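Side-chain contacts in putative integron gene cassette protein (Uncultured bacterium, PDB 3FUY), which is of unknown function but comes from a mobile integron gene cassette of a salt-marsh metagenome and assembles from three copies of the same chain: residues 25-30 against 60-65; 112-117 against 165-170; 143-146 against 150-153. All blocks are in the same frame, centred on the assembly; numbering follows the deposited sequence.

Contact 1: 25-30 against 60-65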
# COMPACT_ATOMS: atom_id res chain seq x y z
N VAL B 25 -0.70 12.20 -7.01
CA VAL B 25 0.35 11.37 -6.46
C VAL B 25 -0.22 10.41 -5.43
O VAL B 25 -0.87 10.82 -4.47
CB VAL B 25 1.42 12.21 -5.78
CG1 VAL B 25 2.43 11.30 -5.10
CG2 VAL B 25 2.08 13.12 -6.81
N ASN B 26 0.03 9.12 -5.63
CA ASN B 26 -0.49 8.12 -4.72
C ASN B 26 0.64 7.51 -3.91
O ASN B 26 1.55 6.91 -4.47
CB ASN B 26 -1.24 7.04 -5.49
CG ASN B 26 -1.84 5.98 -4.58
OD1 ASN B 26 -1.14 5.35 -3.80
ND2 ASN B 26 -3.12 5.78 -4.68
N THR B 27 0.58 7.67 -2.60
CA THR B 27 1.65 7.21 -1.72
C THR B 27 1.13 6.10 -0.84
O THR B 27 -0.00 6.19 -0.33
CB THR B 27 2.14 8.37 -0.82
OG1 THR B 27 2.72 9.38 -1.64
CG2 THR B 27 3.19 7.87 0.17
N SER B 28 1.93 5.05 -0.64
CA SER B 28 1.51 3.91 0.18
C SER B 28 2.65 3.41 1.05
O SER B 28 3.77 3.27 0.58
CB SER B 28 0.99 2.76 -0.70
OG SER B 28 0.00 3.20 -1.61
N PHE B 29 2.37 3.12 2.32
CA PHE B 29 3.40 2.54 3.18
C PHE B 29 3.31 1.03 3.17
O PHE B 29 2.32 0.47 3.65
CB PHE B 29 3.25 3.04 4.62
CG PHE B 29 3.70 4.44 4.82
CD1 PHE B 29 4.88 4.71 5.50
CD2 PHE B 29 2.94 5.51 4.34
CE1 PHE B 29 5.30 6.00 5.70
CE2 PHE B 29 3.35 6.81 4.53
CZ PHE B 29 4.55 7.06 5.22
N LEU B 30 4.32 0.36 2.63
CA LEU B 30 4.39 -1.09 2.70
C LEU B 30 4.92 -1.49 4.07
O LEU B 30 4.58 -2.55 4.61
CB LEU B 30 5.27 -1.66 1.59
CG LEU B 30 4.86 -1.26 0.18
CD1 LEU B 30 5.79 -1.93 -0.80
CD2 LEU B 30 3.39 -1.63 -0.12
N GLY B 60 8.77 15.03 5.24
CA GLY B 60 10.00 15.58 4.69
C GLY B 60 10.70 14.61 3.76
O GLY B 60 11.09 14.96 2.64
N ASP B 61 10.87 13.38 4.22
CA ASP B 61 11.41 12.30 3.39
C ASP B 61 10.65 12.13 2.06
O ASP B 61 11.25 11.94 1.01
CB ASP B 61 11.40 10.98 4.16
CG ASP B 61 12.22 11.04 5.44
OD1 ASP B 61 13.28 11.71 5.46
OD2 ASP B 61 11.80 10.41 6.43
N ILE B 62 9.32 12.16 2.12
CA ILE B 62 8.54 12.00 0.91
C ILE B 62 8.70 13.22 -0.00
O ILE B 62 8.85 13.07 -1.21
CB ILE B 62 7.05 11.73 1.23
CG1 ILE B 62 6.91 10.31 1.80
CG2 ILE B 62 6.18 11.88 -0.02
CD1 ILE B 62 5.60 10.09 2.58
N ASP B 63 8.71 14.42 0.57
CA ASP B 63 8.93 15.63 -0.21
C ASP B 63 10.31 15.61 -0.89
O ASP B 63 10.46 16.03 -2.04
CB ASP B 63 8.78 16.88 0.66
CG ASP B 63 8.63 18.14 -0.17
OD1 ASP B 63 7.66 18.22 -0.95
OD2 ASP B 63 9.49 19.04 -0.08
N LEU B 64 11.31 15.12 -0.17
CA LEU B 64 12.66 14.95 -0.71
C LEU B 64 12.59 14.02 -1.91
O LEU B 64 13.10 14.32 -2.99
CB LEU B 64 13.60 14.36 0.35
CG LEU B 64 15.08 14.22 -0.04
CD1 LEU B 64 15.92 14.22 1.21
CD2 LEU B 64 15.33 12.94 -0.81
N CYS B 65 11.91 12.89 -1.73
CA CYS B 65 11.75 11.96 -2.83
C CYS B 65 11.07 12.62 -4.04
O CYS B 65 11.52 12.48 -5.17
CB CYS B 65 11.01 10.70 -2.37
SG CYS B 65 10.98 9.40 -3.61
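Helix-on-sheet packing joins the outermost strand 25-29 to the first turns of helix 59-79, and three side chains, Thr27, Phe29 and Ile62, carry it. Thr27 sets out from the strand toward the helix, and Ile62 sets out toward the strand. The two side chains meet tip to tip, Thr27 CG2 lying 4.1 Å from Ile62 CD1. This methyl-to-methyl touch depends on the Thr27 rotamer: with chi1 at -65°, OG1 sits beside the backbone N and CG2 takes the place anti to it, facing the helix. Two residues on, the end of the Phe29 ring slants up to the isoleucine, Phe29 CZ coming within 4.2 Å of Ile62 CD1. A single terminal methyl therefore serves both strand residues, carried to them by an extended isoleucine chain (chi2 161°). No hydrogen bond spans the gap, and the touch is light: 102 Å² buried in all, with the nearest CA atoms, those of Thr27 and Ile62, 8.8 Å apart. On the neighbouring strand 34-39, Val35 touches both Thr27 and Phe29, while Phe40 of the second subunit packs on Ile62. The strand also lies at the subunit interface: Thr27 O accepts a hydrogen bond from Asn26 ND2 of the second subunit, and Asn26 ND2 donates to Thr27 O of the third. The arrangement is that of an alpha+beta fold, in which a helix lies against one face of a mixed sheet and reaches its edge strand through methyl groups and an aromatic ring.

Contact 2: 112-117 against 165-170; sequences DLIVGT and DSFHPD
Ile114 of strand 106-116 meets Phe167 and Pro169 in a sheet-to-loop contact, where the chain, after leaving the last strand 150-160, comes back over one face of the mixed sheet. Along the strand, Asp112 comes first, its OD2 held by salt bridges from Arg95 and Arg158. Next but one is Ile114 itself: both its branches reach the phenylalanine, and CD1 goes on to the backbone of Pro169. Ile114 CG2 approaches the ring at a slant, 4.0 Å from Phe167 CE1. The other branch, placed beside the backbone N by a chi1 of -50°, brings Ile114 CD1 to 4.1 Å from Phe167 CE1. Farther into the loop, Ile114 CD1 lies 3.8 Å from Pro169 O. The phenylalanine comes from the opposite direction, its CG anti to the backbone N (chi1 170°), which sends the ring out from the loop toward the strand.

His91 of strand 91-100 meets the same aromatic ring, with planes at about 45°, and Arg95 NH2 donates a hydrogen bond to Pro169 O. On the assembly side, the His168 ring meets Phe55 of the third subunit. Pro169 N lies over one face of the Phe167 ring, offset toward its rim, and Pro169 CD similarly lies over the His168 ring. Within the loop, Asp170 N donates to His168 ND1 at 3.0 Å, nearly straight and close to the imidazole plane.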
# COMPACT_ATOMS: atom_id res chain seq x y z
N ASP B 112 17.82 4.46 -13.85
CA ASP B 112 18.16 3.60 -14.99
C ASP B 112 18.40 4.53 -16.17
O ASP B 112 17.64 5.48 -16.36
CB ASP B 112 16.99 2.67 -15.37
CG ASP B 112 16.85 1.44 -14.47
OD1 ASP B 112 17.64 1.25 -13.52
OD2 ASP B 112 15.92 0.63 -14.73
N LEU B 113 19.44 4.26 -16.95
CA LEU B 113 19.61 4.91 -18.25
C LEU B 113 19.26 3.87 -19.31
O LEU B 113 19.91 2.82 -19.39
CB LEU B 113 21.04 5.41 -18.47
CG LEU B 113 21.30 6.08 -19.83
CD1 LEU B 113 20.77 7.50 -19.86
CD2 LEU B 113 22.80 6.07 -20.18
N ILE B 114 18.25 4.15 -20.11
CA ILE B 114 17.83 3.21 -21.15
C ILE B 114 18.15 3.74 -22.54
O ILE B 114 17.63 4.77 -22.95
CB ILE B 114 16.31 2.89 -21.04
CG1 ILE B 114 15.94 2.49 -19.61
CG2 ILE B 114 15.94 1.77 -22.01
CD1 ILE B 114 14.43 2.34 -19.38
N VAL B 115 19.03 3.03 -23.26
CA VAL B 115 19.35 3.38 -24.64
C VAL B 115 18.78 2.33 -25.59
O VAL B 115 18.43 1.23 -25.18
CB VAL B 115 20.87 3.54 -24.89
CG1 VAL B 115 21.44 4.67 -24.06
CG2 VAL B 115 21.60 2.24 -24.60
N GLY B 116 18.66 2.68 -26.87
CA GLY B 116 18.10 1.78 -27.85
C GLY B 116 19.07 0.65 -28.18
O GLY B 116 20.27 0.88 -28.27
N THR B 117 18.55 -0.56 -28.36
CA THR B 117 19.39 -1.71 -28.70
C THR B 117 20.32 -1.40 -29.88
O THR B 117 21.42 -1.96 -29.97
CB THR B 117 18.55 -2.97 -29.02
OG1 THR B 117 17.50 -2.61 -29.92
CG2 THR B 117 17.94 -3.56 -27.76
N ASP B 165 6.34 -3.18 -28.55
CA ASP B 165 5.13 -3.07 -27.75
C ASP B 165 5.39 -3.57 -26.33
O ASP B 165 4.64 -3.26 -25.41
CB ASP B 165 3.98 -3.88 -28.38
CG ASP B 165 3.33 -3.16 -29.55
OD1 ASP B 165 3.72 -2.01 -29.84
OD2 ASP B 165 2.42 -3.75 -30.17
N SER B 166 6.45 -4.35 -26.16
CA SER B 166 6.78 -4.89 -24.84
C SER B 166 7.49 -3.88 -23.95
O SER B 166 7.66 -4.12 -22.75
CB SER B 166 7.65 -6.15 -24.97
OG SER B 166 6.86 -7.29 -25.27
N PHE B 167 7.91 -2.75 -24.52
CA PHE B 167 8.72 -1.79 -23.78
C PHE B 167 7.94 -0.65 -23.13
O PHE B 167 7.13 0.01 -23.79
CB PHE B 167 9.81 -1.18 -24.66
CG PHE B 167 10.52 -0.03 -24.02
CD1 PHE B 167 11.45 -0.25 -23.01
CD2 PHE B 167 10.23 1.28 -24.38
CE1 PHE B 167 12.08 0.82 -22.39
CE2 PHE B 167 10.86 2.34 -23.75
CZ PHE B 167 11.78 2.11 -22.77
N HIS B 168 8.19 -0.43 -21.85
CA HIS B 168 7.78 0.79 -21.16
C HIS B 168 8.93 1.20 -20.22
O HIS B 168 9.51 0.35 -19.55
CB HIS B 168 6.48 0.55 -20.37
CG HIS B 168 5.87 1.79 -19.80
ND1 HIS B 168 6.44 2.47 -18.74
CD2 HIS B 168 4.75 2.47 -20.13
CE1 HIS B 168 5.69 3.52 -18.45
NE2 HIS B 168 4.66 3.54 -19.27
N PRO B 169 9.27 2.50 -20.18
CA PRO B 169 10.42 2.94 -19.38
C PRO B 169 10.31 2.64 -17.89
O PRO B 169 11.34 2.62 -17.22
CB PRO B 169 10.43 4.46 -19.59
CG PRO B 169 9.70 4.68 -20.86
CD PRO B 169 8.65 3.61 -20.92
N ASP B 170 9.09 2.41 -17.38
CA ASP B 170 8.91 2.08 -15.97
C ASP B 170 8.30 0.68 -15.73
O ASP B 170 7.62 0.47 -14.73
CB ASP B 170 8.02 3.12 -15.28
CG ASP B 170 8.73 4.44 -15.03
OD1 ASP B 170 9.95 4.55 -15.26
OD2 ASP B 170 8.03 5.39 -14.60

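Contact 3: 143-146 against 150-153; sequences IADE and VTQF
The approach of Ile143 to Val150 is a backbone one, where the loop after helix 121-138 doubles back alongside the start of strand 150-160. Val150 CA directs its hydrogen at Ile143 O, 3.3 Å away and almost straight (171° at the hydrogen), a CA-H...O contact. No conventional hydrogen bond joins the two segments.

The Val150 methyls flank that carbonyl oxygen, CG1 and CG2 lying 4.0 and 3.9 Å from Ile143 O. The apolar contact proper is Val150 CG2, beside the backbone N with CG1 anti to it (chi1 173°), to Ala144 CB at 4.3 Å. With an alanine at Val150 both methyls go, which is likely to leave Ala144 CB without its apolar neighbour and a gap beside the Ile143 carbonyl.

The polar pair is indirect. Asp145 and Thr151 cross at about a right angle, Asp145 OD2 and Thr151 OG1 being 3.9 Å apart, and Lys68 NZ joins them through a salt bridge to Asp145 OD2 and a hydrogen bond with Thr151 OG1. Asp145 OD1 meanwhile accepts from the backbone N of His147 and of Cys149, which ties the carboxylate into the turn.

The direct contact is weak, so the reversal probably owes more to polar links through Lys68, His147, Cys149 and Asp142.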
# COMPACT_ATOMS: atom_id res chain seq x y z
N ILE B 143 26.41 18.01 -2.74
CA ILE B 143 26.15 19.24 -1.98
C ILE B 143 24.86 19.09 -1.18
O ILE B 143 24.06 18.18 -1.43
CB ILE B 143 26.08 20.49 -2.88
CG1 ILE B 143 24.89 20.42 -3.84
CG2 ILE B 143 27.37 20.66 -3.68
CD1 ILE B 143 24.65 21.70 -4.60
N ALA B 144 24.67 19.97 -0.20
CA ALA B 144 23.43 19.98 0.58
C ALA B 144 22.37 20.75 -0.18
O ALA B 144 22.64 21.83 -0.69
CB ALA B 144 23.66 20.59 1.98
N ASP B 145 21.17 20.18 -0.27
CA ASP B 145 20.13 20.78 -1.09
C ASP B 145 19.09 21.54 -0.25
O ASP B 145 19.35 21.90 0.91
CB ASP B 145 19.46 19.70 -1.97
CG ASP B 145 18.70 18.65 -1.15
OD1 ASP B 145 18.46 18.89 0.05
OD2 ASP B 145 18.36 17.57 -1.70
N GLU B 146 17.92 21.75 -0.84
CA GLU B 146 16.88 22.54 -0.19
C GLU B 146 16.23 21.77 0.96
O GLU B 146 15.42 22.33 1.69
CB GLU B 146 15.82 23.00 -1.19
CG GLU B 146 16.32 23.99 -2.21
CD GLU B 146 17.35 23.39 -3.15
OE1 GLU B 146 17.21 22.19 -3.49
OE2 GLU B 146 18.30 24.10 -3.52
N VAL B 150 22.36 15.66 1.36
CA VAL B 150 23.48 15.51 0.43
C VAL B 150 23.21 14.28 -0.41
O VAL B 150 23.00 13.21 0.13
CB VAL B 150 24.82 15.32 1.15
CG1 VAL B 150 25.92 15.01 0.15
CG2 VAL B 150 25.17 16.56 1.99
N THR B 151 23.24 14.44 -1.73
CA THR B 151 22.76 13.41 -2.64
C THR B 151 23.87 12.75 -3.44
O THR B 151 24.83 13.39 -3.85
CB THR B 151 21.68 14.01 -3.59
OG1 THR B 151 20.61 14.57 -2.82
CG2 THR B 151 21.11 12.97 -4.54
N GLN B 152 23.75 11.44 -3.64
CA GLN B 152 24.58 10.73 -4.60
C GLN B 152 23.65 9.92 -5.48
O GLN B 152 22.48 9.69 -5.13
CB GLN B 152 25.54 9.77 -3.88
CG GLN B 152 26.42 10.43 -2.83
CD GLN B 152 27.40 11.44 -3.40
OE1 GLN B 152 27.81 11.36 -4.56
NE2 GLN B 152 27.80 12.40 -2.57
N PHE B 153 24.15 9.44 -6.62
CA PHE B 153 23.31 8.55 -7.42
C PHE B 153 24.07 7.35 -7.98
O PHE B 153 25.30 7.34 -8.02
CB PHE B 153 22.59 9.30 -8.55
CG PHE B 153 23.49 9.72 -9.68
CD1 PHE B 153 23.51 9.02 -10.87
CD2 PHE B 153 24.31 10.83 -9.56
CE1 PHE B 153 24.34 9.41 -11.91
CE2 PHE B 153 25.14 11.22 -10.60
CZ PHE B 153 25.16 10.51 -11.78

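All three contacts reach the same mixed sheet. Along the chain contact 1 closes first, before either of the others opens; contact 3 then falls wholly within the span that contact 2 brackets. The strands of contacts 2 and 3, 106-116 and 150-160, are neighbours, whereas contact 1 uses strand 25-29 at the other edge. Between centres, contacts 1 and 2 lie about 25 Å apart, 2 and 3 about 27 Å, and 1 and 3 about 18 Å; none touch. Helix 59-79 serves both contact 1 and, through Lys68, contact 3. Contact 1 meets the second and third subunits and contact 2 the third, linking the fold to the assembly, while contact 3 touches no other chain there.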